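PDB 2HAY: putative NAD(P)H-flavin oxidoreductase from Streptococcus pyogenes serotype M1, which binds flavin mononucleotide and, as a member of the nitroreductase family, probably uses NAD(P)H to reduce small acceptor molecules. Local coordinates for residues B[57-62]-B[85-90]; B[172-177]-B[192-197]; B[65-70]-B[178-183]. All blocks are in the same frame, centred on the assembly; numbering follows the deposited sequence. Where two conformers were deposited one is given.

Contact 1: B[57-62]-B[85-90]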
loop_
_atom_site.group_PDB
_atom_site.type_symbol
_atom_site.label_atom_id
_atom_site.label_comp_id
_atom_site.label_asym_id
_atom_site.label_seq_id
_atom_site.Cartn_x
_atom_site.Cartn_y
_atom_site.Cartn_z
ATOM N N VAL B 57 -15.155 3.650 -2.375
ATOM C CA VAL B 57 -16.572 3.915 -2.147
ATOM C C VAL B 57 -16.944 4.194 -0.702
ATOM O O VAL B 57 -16.612 3.432 0.203
ATOM C CB VAL B 57 -17.583 2.982 -2.928
ATOM C CG1 VAL B 57 -16.900 1.943 -3.844
ATOM C CG2 VAL B 57 -18.785 2.449 -2.029
ATOM N N VAL B 58 -17.604 5.333 -0.520
ATOM C CA VAL B 58 -18.094 5.716 0.790
ATOM C C VAL B 58 -19.383 4.968 1.048
ATOM O O VAL B 58 -20.402 5.221 0.399
ATOM C CB VAL B 58 -18.241 7.241 0.924
ATOM C CG1 VAL B 58 -18.731 7.605 2.307
ATOM C CG2 VAL B 58 -16.880 7.930 0.631
ATOM N N LEU B 59 -19.313 4.021 1.973
ATOM C CA LEU B 59 -20.462 3.184 2.303
ATOM C C LEU B 59 -21.219 3.818 3.476
ATOM O O LEU B 59 -20.882 3.590 4.633
ATOM C CB LEU B 59 -20.042 1.746 2.652
ATOM C CG LEU B 59 -21.218 0.790 2.923
ATOM C CD1 LEU B 59 -22.168 0.722 1.740
ATOM C CD2 LEU B 59 -20.728 -0.602 3.277
ATOM N N ASP B 60 -22.216 4.631 3.146
ATOM C CA ASP B 60 -23.064 5.299 4.124
ATOM C C ASP B 60 -24.302 4.446 4.475
ATOM O O ASP B 60 -24.879 4.585 5.552
ATOM C CB ASP B 60 -23.497 6.663 3.575
ATOM C CG ASP B 60 -22.479 7.763 3.839
ATOM O OD1 ASP B 60 -22.615 8.849 3.234
ATOM O OD2 ASP B 60 -21.546 7.566 4.653
ATOM N N ASN B 61 -24.682 3.551 3.563
ATOM C CA ASN B 61 -25.892 2.754 3.692
ATOM C C ASN B 61 -25.850 1.807 4.890
ATOM O O ASN B 61 -25.046 0.861 4.926
ATOM C CB ASN B 61 -26.154 1.973 2.410
ATOM C CG ASN B 61 -27.529 1.324 2.401
ATOM O OD1 ASN B 61 -27.706 0.211 2.889
ATOM N ND2 ASN B 61 -28.516 2.036 1.877
ATOM N N LYS B 62 -26.718 2.075 5.873
ATOM C CA LYS B 62 -26.737 1.307 7.137
ATOM C C LYS B 62 -27.170 -0.162 6.962
ATOM O O LYS B 62 -26.528 -1.053 7.513
ATOM C CB LYS B 62 -27.518 2.031 8.247
ATOM C CG LYS B 62 -26.807 3.308 8.711
ATOM C CD LYS B 62 -27.379 3.876 10.014
ATOM C CE LYS B 62 -26.846 5.271 10.277
ATOM N NZ LYS B 62 -25.391 5.282 10.637
ATOM N N PHE B 85 -17.158 4.964 6.370
ATOM C CA PHE B 85 -16.613 3.657 6.092
ATOM C C PHE B 85 -16.343 3.608 4.610
ATOM O O PHE B 85 -17.243 3.876 3.809
ATOM C CB PHE B 85 -17.630 2.597 6.480
ATOM C CG PHE B 85 -17.017 1.361 7.012
ATOM C CD1 PHE B 85 -16.636 0.344 6.154
ATOM C CD2 PHE B 85 -16.828 1.203 8.376
ATOM C CE1 PHE B 85 -16.054 -0.810 6.646
ATOM C CE2 PHE B 85 -16.244 0.045 8.880
ATOM C CZ PHE B 85 -15.857 -0.957 8.019
ATOM N N ILE B 86 -15.104 3.295 4.238
ATOM C CA ILE B 86 -14.701 3.322 2.825
ATOM C C ILE B 86 -14.301 1.946 2.338
ATOM O O ILE B 86 -13.491 1.276 2.972
ATOM C CB ILE B 86 -13.527 4.306 2.580
ATOM C CG1 ILE B 86 -14.014 5.756 2.788
ATOM C CG2 ILE B 86 -12.926 4.109 1.196
ATOM C CD1 ILE B 86 -12.917 6.808 2.644
ATOM N N LEU B 87 -14.869 1.535 1.206
ATOM C CA LEU B 87 -14.517 0.272 0.571
ATOM C C LEU B 87 -13.491 0.526 -0.502
ATOM O O LEU B 87 -13.721 1.364 -1.368
ATOM C CB LEU B 87 -15.767 -0.391 -0.068
ATOM C CG LEU B 87 -17.028 -0.452 0.787
ATOM C CD1 LEU B 87 -18.162 -1.065 -0.037
ATOM C CD2 LEU B 87 -16.792 -1.254 2.067
ATOM N N LEU B 88 -12.375 -0.202 -0.442
ATOM C CA LEU B 88 -11.307 -0.095 -1.460
ATOM C C LEU B 88 -11.504 -1.250 -2.426
ATOM O O LEU B 88 -11.462 -2.420 -2.033
ATOM C CB LEU B 88 -9.914 -0.133 -0.823
ATOM C CG LEU B 88 -9.535 1.056 0.057
ATOM C CD1 LEU B 88 -10.172 0.970 1.481
ATOM C CD2 LEU B 88 -8.031 1.158 0.130
ATOM N N ILE B 89 -11.805 -0.912 -3.677
ATOM C CA ILE B 89 -12.172 -1.898 -4.703
ATOM C C ILE B 89 -11.061 -1.967 -5.744
ATOM O O ILE B 89 -10.571 -0.908 -6.200
ATOM C CB ILE B 89 -13.520 -1.504 -5.405
ATOM C CG1 ILE B 89 -14.641 -1.173 -4.408
ATOM C CG2 ILE B 89 -13.962 -2.549 -6.468
ATOM C CD1 ILE B 89 -14.920 -2.219 -3.346
ATOM N N ALA B 90 -10.629 -3.183 -6.103
ATOM C CA ALA B 90 -9.627 -3.342 -7.177
ATOM C C ALA B 90 -10.183 -4.034 -8.447
ATOM O O ALA B 90 -11.060 -4.910 -8.351
ATOM C CB ALA B 90 -8.409 -4.072 -6.662
HETATM O O HOH W 1 -19.806 5.563 5.702
#

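Contact 2: B[172-177]-B[192-197]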
loop_
_atom_site.group_PDB
_atom_site.type_symbol
_atom_site.label_atom_id
_atom_site.label_comp_id
_atom_site.label_asym_id
_atom_site.label_seq_id
_atom_site.Cartn_x
_atom_site.Cartn_y
_atom_site.Cartn_z
ATOM N N PHE B 172 -12.497 -9.920 7.292
ATOM C CA PHE B 172 -13.846 -10.247 6.840
ATOM C C PHE B 172 -13.756 -11.316 5.766
ATOM O O PHE B 172 -12.674 -11.532 5.197
ATOM C CB PHE B 172 -14.601 -9.014 6.334
ATOM C CG PHE B 172 -13.944 -8.312 5.187
ATOM C CD1 PHE B 172 -13.092 -7.238 5.406
ATOM C CD2 PHE B 172 -14.180 -8.707 3.889
ATOM C CE1 PHE B 172 -12.479 -6.569 4.337
ATOM C CE2 PHE B 172 -13.572 -8.040 2.820
ATOM C CZ PHE B 172 -12.720 -6.986 3.056
ATOM N N HIS B 173 -14.882 -12.009 5.527
ATOM C CA HIS B 173 -14.942 -13.047 4.501
ATOM C C HIS B 173 -15.121 -12.369 3.156
ATOM O O HIS B 173 -16.212 -11.884 2.824
ATOM C CB HIS B 173 -16.119 -14.007 4.772
ATOM C CG HIS B 173 -16.017 -15.313 4.048
ATOM N ND1 HIS B 173 -16.258 -15.434 2.697
ATOM C CD2 HIS B 173 -15.684 -16.551 4.485
ATOM C CE1 HIS B 173 -16.102 -16.697 2.335
ATOM N NE2 HIS B 173 -15.756 -17.396 3.403
ATOM N N TYR B 174 -14.039 -12.341 2.382
ATOM C CA TYR B 174 -14.021 -11.618 1.107
ATOM C C TYR B 174 -15.122 -12.093 0.155
ATOM O O TYR B 174 -15.890 -11.283 -0.345
ATOM C CB TYR B 174 -12.618 -11.687 0.478
ATOM C CG TYR B 174 -11.681 -10.639 1.032
ATOM C CD1 TYR B 174 -11.316 -10.627 2.383
ATOM C CD2 TYR B 174 -11.184 -9.631 0.218
ATOM C CE1 TYR B 174 -10.466 -9.634 2.903
ATOM C CE2 TYR B 174 -10.328 -8.652 0.722
ATOM C CZ TYR B 174 -9.983 -8.660 2.058
ATOM O OH TYR B 174 -9.142 -7.681 2.547
ATOM N N ASP B 175 -15.242 -13.405 -0.064
ATOM C CA ASP B 175 -16.256 -13.923 -0.981
ATOM C C ASP B 175 -17.672 -13.496 -0.567
ATOM O O ASP B 175 -18.454 -12.998 -1.396
ATOM C CB ASP B 175 -16.147 -15.457 -1.062
ATOM C CG ASP B 175 -17.252 -16.099 -1.893
ATOM O OD1 ASP B 175 -17.076 -16.194 -3.115
ATOM O OD2 ASP B 175 -18.265 -16.552 -1.299
ATOM N N LYS B 176 -17.998 -13.701 0.709
ATOM C CA LYS B 176 -19.285 -13.319 1.239
ATOM C C LYS B 176 -19.581 -11.815 1.122
ATOM O O LYS B 176 -20.683 -11.432 0.762
ATOM C CB LYS B 176 -19.423 -13.782 2.693
ATOM C CG LYS B 176 -19.554 -15.295 2.807
ATOM C CD LYS B 176 -19.696 -15.754 4.257
ATOM C CE LYS B 176 -19.533 -17.300 4.415
ATOM N NZ LYS B 176 -19.075 -17.616 5.841
ATOM N N VAL B 177 -18.586 -10.975 1.404
ATOM C CA VAL B 177 -18.750 -9.516 1.339
ATOM C C VAL B 177 -18.875 -9.053 -0.100
ATOM O O VAL B 177 -19.722 -8.202 -0.408
ATOM C CB VAL B 177 -17.609 -8.788 2.099
ATOM C CG1 VAL B 177 -17.640 -7.304 1.822
ATOM C CG2 VAL B 177 -17.771 -9.043 3.600
ATOM N N GLU B 192 -14.433 -6.675 -10.838
ATOM C CA GLU B 192 -13.815 -6.074 -9.652
ATOM C C GLU B 192 -14.159 -6.848 -8.374
ATOM O O GLU B 192 -15.099 -7.666 -8.341
ATOM C CB GLU B 192 -14.199 -4.589 -9.499
ATOM C CG GLU B 192 -15.645 -4.303 -9.108
ATOM C CD GLU B 192 -16.142 -2.899 -9.489
ATOM O OE1 GLU B 192 -15.327 -1.946 -9.717
ATOM O OE2 GLU B 192 -17.377 -2.751 -9.585
ATOM N N GLY B 193 -13.347 -6.615 -7.349
ATOM C CA GLY B 193 -13.500 -7.257 -6.045
ATOM C C GLY B 193 -12.963 -6.339 -4.948
ATOM O O GLY B 193 -12.111 -5.472 -5.179
ATOM N N ILE B 194 -13.485 -6.502 -3.751
ATOM C CA ILE B 194 -13.018 -5.696 -2.650
ATOM C C ILE B 194 -11.567 -6.082 -2.283
ATOM O O ILE B 194 -11.214 -7.266 -2.308
ATOM C CB ILE B 194 -14.005 -5.790 -1.429
ATOM C CG1 ILE B 194 -13.670 -4.705 -0.386
ATOM C CG2 ILE B 194 -14.066 -7.228 -0.834
ATOM C CD1 ILE B 194 -14.793 -4.459 0.626
ATOM N N ALA B 195 -10.750 -5.070 -1.970
ATOM C CA ALA B 195 -9.374 -5.247 -1.528
ATOM C C ALA B 195 -9.284 -5.138 0.002
ATOM O O ALA B 195 -8.600 -5.941 0.675
ATOM C CB ALA B 195 -8.475 -4.204 -2.205
ATOM N N SER B 196 -9.980 -4.146 0.542
ATOM C CA SER B 196 -9.984 -3.897 1.979
ATOM C C SER B 196 -11.086 -2.871 2.345
ATOM O O SER B 196 -11.802 -2.365 1.468
ATOM C CB SER B 196 -8.583 -3.401 2.420
ATOM O OG SER B 196 -8.325 -2.131 1.874
HETATM N N MSE B 197 -11.214 -2.575 3.631
HETATM C CA MSE B 197 -12.089 -1.507 4.093
HETATM C C MSE B 197 -11.286 -0.562 4.989
HETATM O O MSE B 197 -10.254 -0.944 5.540
HETATM C CB MSE B 197 -13.258 -2.087 4.903
HETATM C CG MSE B 197 -14.085 -3.162 4.222
HETATM SE SE MSE B 197 -15.304 -4.032 5.542
HETATM C CE MSE B 197 -15.983 -5.441 4.440
#

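Contact 3: B[65-70]-B[178-183]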
loop_
_atom_site.group_PDB
_atom_site.type_symbol
_atom_site.label_atom_id
_atom_site.label_comp_id
_atom_site.label_asym_id
_atom_site.label_seq_id
_atom_site.Cartn_x
_atom_site.Cartn_y
_atom_site.Cartn_z
ATOM N N LYS B 65 -24.128 -2.135 5.691
ATOM C CA LYS B 65 -23.241 -2.321 6.839
ATOM C C LYS B 65 -23.725 -3.459 7.769
ATOM O O LYS B 65 -22.919 -4.325 8.158
ATOM C CB LYS B 65 -23.076 -1.023 7.628
ATOM C CG LYS B 65 -22.399 0.095 6.872
ATOM C CD LYS B 65 -21.685 1.019 7.830
ATOM C CE LYS B 65 -21.641 2.408 7.298
ATOM N NZ LYS B 65 -22.955 3.036 7.526
ATOM N N GLU B 66 -25.021 -3.452 8.092
ATOM C CA GLU B 66 -25.641 -4.464 8.955
ATOM C C GLU B 66 -25.494 -5.884 8.370
ATOM O O GLU B 66 -25.191 -6.835 9.093
ATOM C CB GLU B 66 -27.123 -4.118 9.239
ATOM C CG GLU B 66 -27.360 -2.880 10.167
ATOM C CD GLU B 66 -28.837 -2.412 10.265
ATOM O OE1 GLU B 66 -29.774 -3.171 9.913
ATOM O OE2 GLU B 66 -29.069 -1.262 10.717
ATOM N N GLU B 67 -25.692 -6.010 7.061
ATOM C CA GLU B 67 -25.492 -7.268 6.342
ATOM C C GLU B 67 -24.041 -7.761 6.291
ATOM O O GLU B 67 -23.796 -8.961 6.341
ATOM C CB GLU B 67 -26.052 -7.153 4.933
ATOM C CG GLU B 67 -26.399 -8.467 4.333
ATOM C CD GLU B 67 -27.189 -8.338 3.031
ATOM O OE1 GLU B 67 -27.625 -7.208 2.685
ATOM O OE2 GLU B 67 -27.359 -9.388 2.369
ATOM N N ILE B 68 -23.083 -6.840 6.196
ATOM C CA ILE B 68 -21.658 -7.194 6.165
ATOM C C ILE B 68 -21.204 -7.727 7.529
ATOM O O ILE B 68 -20.432 -8.679 7.615
ATOM C CB ILE B 68 -20.786 -5.981 5.685
ATOM C CG1 ILE B 68 -20.900 -5.820 4.160
ATOM C CG2 ILE B 68 -19.317 -6.110 6.116
ATOM C CD1 ILE B 68 -20.332 -4.489 3.647
ATOM N N LYS B 69 -21.749 -7.134 8.587
ATOM C CA LYS B 69 -21.280 -7.321 9.970
ATOM C C LYS B 69 -21.041 -8.773 10.496
ATOM O O LYS B 69 -19.995 -9.018 11.101
ATOM C CB LYS B 69 -22.186 -6.522 10.916
ATOM C CG LYS B 69 -21.488 -5.871 12.096
ATOM C CD LYS B 69 -22.497 -5.066 12.936
ATOM C CE LYS B 69 -22.539 -3.583 12.524
ATOM N NZ LYS B 69 -23.645 -2.863 13.251
ATOM N N PRO B 70 -21.992 -9.725 10.287
ATOM C CA PRO B 70 -21.741 -11.108 10.737
ATOM C C PRO B 70 -20.541 -11.807 10.085
ATOM O O PRO B 70 -20.084 -12.835 10.594
ATOM C CB PRO B 70 -23.016 -11.864 10.324
ATOM C CG PRO B 70 -24.049 -10.835 10.159
ATOM C CD PRO B 70 -23.330 -9.600 9.678
ATOM N N ASN B 178 -18.040 -9.622 -0.975
ATOM C CA ASN B 178 -18.201 -9.468 -2.417
ATOM C C ASN B 178 -19.602 -9.826 -2.889
ATOM O O ASN B 178 -20.183 -9.127 -3.702
ATOM C CB ASN B 178 -17.168 -10.300 -3.183
ATOM C CG ASN B 178 -15.830 -9.558 -3.369
ATOM O OD1 ASN B 178 -15.798 -8.342 -3.443
ATOM N ND2 ASN B 178 -14.733 -10.309 -3.479
ATOM N N HIS B 179 -20.149 -10.918 -2.381
ATOM C CA HIS B 179 -21.479 -11.268 -2.807
ATOM C C HIS B 179 -22.554 -10.341 -2.276
ATOM O O HIS B 179 -23.548 -10.111 -2.968
ATOM C CB HIS B 179 -21.773 -12.755 -2.592
ATOM C CG HIS B 179 -21.064 -13.619 -3.589
ATOM N ND1 HIS B 179 -19.727 -13.934 -3.477
ATOM C CD2 HIS B 179 -21.487 -14.180 -4.746
ATOM C CE1 HIS B 179 -19.357 -14.661 -4.512
ATOM N NE2 HIS B 179 -20.409 -14.838 -5.289
ATOM N N ILE B 180 -22.343 -9.775 -1.090
ATOM C CA ILE B 180 -23.299 -8.809 -0.545
ATOM C C ILE B 180 -23.243 -7.541 -1.380
ATOM O O ILE B 180 -24.275 -6.978 -1.710
ATOM C CB ILE B 180 -23.039 -8.517 0.960
ATOM C CG1 ILE B 180 -23.430 -9.725 1.812
ATOM C CG2 ILE B 180 -23.784 -7.248 1.455
ATOM C CD1 ILE B 180 -22.692 -9.749 3.163
ATOM N N LEU B 181 -22.032 -7.128 -1.751
ATOM C CA LEU B 181 -21.824 -5.906 -2.522
ATOM C C LEU B 181 -22.356 -6.022 -3.937
ATOM O O LEU B 181 -22.978 -5.092 -4.436
ATOM C CB LEU B 181 -20.349 -5.501 -2.561
ATOM C CG LEU B 181 -19.671 -5.097 -1.251
ATOM C CD1 LEU B 181 -18.232 -4.618 -1.531
ATOM C CD2 LEU B 181 -20.487 -4.052 -0.527
ATOM N N ALA B 182 -22.106 -7.156 -4.579
ATOM C CA ALA B 182 -22.697 -7.409 -5.903
ATOM C C ALA B 182 -24.228 -7.462 -5.839
ATOM O O ALA B 182 -24.908 -6.912 -6.699
ATOM C CB ALA B 182 -22.136 -8.674 -6.507
ATOM N N LYS B 183 -24.758 -8.103 -4.798
ATOM C CA LYS B 183 -26.199 -8.248 -4.632
ATOM C C LYS B 183 -26.854 -6.850 -4.589
ATOM O O LYS B 183 -27.911 -6.632 -5.176
ATOM C CB LYS B 183 -26.489 -9.066 -3.370
ATOM C CG LYS B 183 -27.963 -9.213 -3.013
ATOM C CD LYS B 183 -28.204 -8.902 -1.536
ATOM C CE LYS B 183 -28.026 -10.103 -0.646
ATOM N NZ LYS B 183 -29.117 -10.098 0.375
#

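Contact 1: B[57-62]-B[85-90]
Val57 and Leu87 face each other as an antiparallel hydrogen-bonded pair, where strand 54-59 pairs with strand 84-91 in the central sheet of the nitroreductase fold. Their peptides exchange two bonds, Val57 N to Leu87 O at 2.9 Å and Leu87 N to Val57 O at 2.8 Å. Leu59 N continues the pattern by donating to Phe85 O. Val57, Leu59 and Leu87 carry most of the packing, all on one face of the sheet. The two methyls of Val57 divide the work: CG2 approaches Leu87 CD1 (4.1 Å), while CG1 lies 3.9 Å from Ile89 CG1. A chi1 of -1° brings that CG1 nearly into eclipse with the backbone N, an unusual torsion that would be strained if modelled correctly. Leu59 CD2 meets Leu87 CD2 at 4.2 Å, so Leu87 is touched on CD1 by Val57 and on CD2 by Leu59. On the reverse face Val58 and Ile86 make a lighter pair. Residues 57-59 also align in parallel with a strand of the second subunit, which carries the sheet across the dimer interface. Where the strands part, a water accepts from Phe85 N (2.8 Å) and donates to Asp60 OD2 (2.9 Å).

Contact 2: B[172-177]-B[192-197]
The methyl of Met197, present as selenomethionine, sits squarely over the ring of Phe172: CE is 3.5 Å from the ring centroid and only 8° off the ring normal. This CH-pi contact is joined by a Met-aromatic one, with SE approaching the same ring obliquely at 4.3 Å from the centroid. An extended chain beyond CG (chi3 -173°) places CE there, and the two side chains meet tip to tip. The opposite face of Phe172 is occupied by Tyr174, whose CE1 is offset toward the rim, while Phe172 CE2 lies over the centre of the tyrosine ring. Phe172 is therefore held between an aromatic and a methyl, and Ile194 meets its edge, CG2 standing 3.8 Å from Phe172 CE2 near the ring plane. That same CG2 reaches Tyr174 CD2 at 3.9 Å, the two side chains crossing at about a right angle. Val177 completes the apolar group by bringing CG1 to within 3.6 Å of Met197 CE. One polar bond joins this packing: Tyr174 OH donates to Ala195 O at 2.6 Å, arriving 39° out of the carbonyl plane, with Ala195 O in the plane of the tyrosine ring, at its edge. The acceptor belongs to a classic beta bulge, in which Ala195 and Ser196 both face Leu88 of strand 84-91. The arrangement thus docks the start of helix 174-183, and Phe172 just ahead of it, on strand 192-201, while Ala195 turns its methyl to helix 137-162 and Tyr174 packs on Met131 of the second subunit.

Contact 3: B[65-70]-B[178-183]
The CA atoms of Ile68 and Ile180 come nearest across the two helical segments, 7.1 Å apart, one on helix 62-68 and the other in the second half of helix 174-183. Ile180 supplies the apolar centre. Its CD1 is 3.5 Å from Glu67 O, so the methyl lies against the backbone of the facing helix, and its CG2 is 4.1 Å from Glu67 CG. The side chains of Glu67 and Ile180 slide past each other in opposite directions, and the aliphatic part of the glutamate serves as a hydrophobic surface. With CG anti to the backbone N (chi1 -157°) and an extended chain beyond it, Glu67 spans the gap and offers its carboxylate to Lys183. The salt bridge runs from Lys183 NZ to Glu67 OE2 at 2.8 Å and uses the syn lone pair of that oxygen. The lysine reaches it by a bent path: CG starts anti to the backbone N, but a chi3 of -87° turns CE out of an extended line. Glu67 OE1 is bonded to His184 NE2, so each carboxylate oxygen has a partner, which should limit rotation of the group. Deeper in the interface Ile68 and Leu181 cross, their CD1 and CD2 methyls 4.2 Å apart. Both residues also reach the sheet, Ile68 touching Met197 and Leu181 touching Ile194 and Leu87, while Ile180 rests on Phe71 as well. With the salt bridge at their exposed side, the two helical segments together cover the face of the sheet that bears Leu59 and Leu87, in the alpha/beta nitroreductase fold.

In the fold
The three contacts join a sheet to helices 62-68 and 174-183, which cover one of its faces. Contacts 1 and 2 are neighbours within that sheet, Leu88 O lying 2.7 Å from Ala195 N in a probable hydrogen bond. Contact 3 adds the helices, and its centre is about 9 Å from that of contact 2 and about 11 Å from that of contact 1. Met197 is the shared hub, with SE 3.5 Å from Phe85 CE1 and CE 3.8 Å from Ile68 CG2. Toward the flavin mononucleotide, the side chain of Ser196 in contact 2 comes within about 6 Å, whereas the side chains of Phe85 and Ile68 are about 9 and 11 Å from it, Ile68 being the most distant of these three.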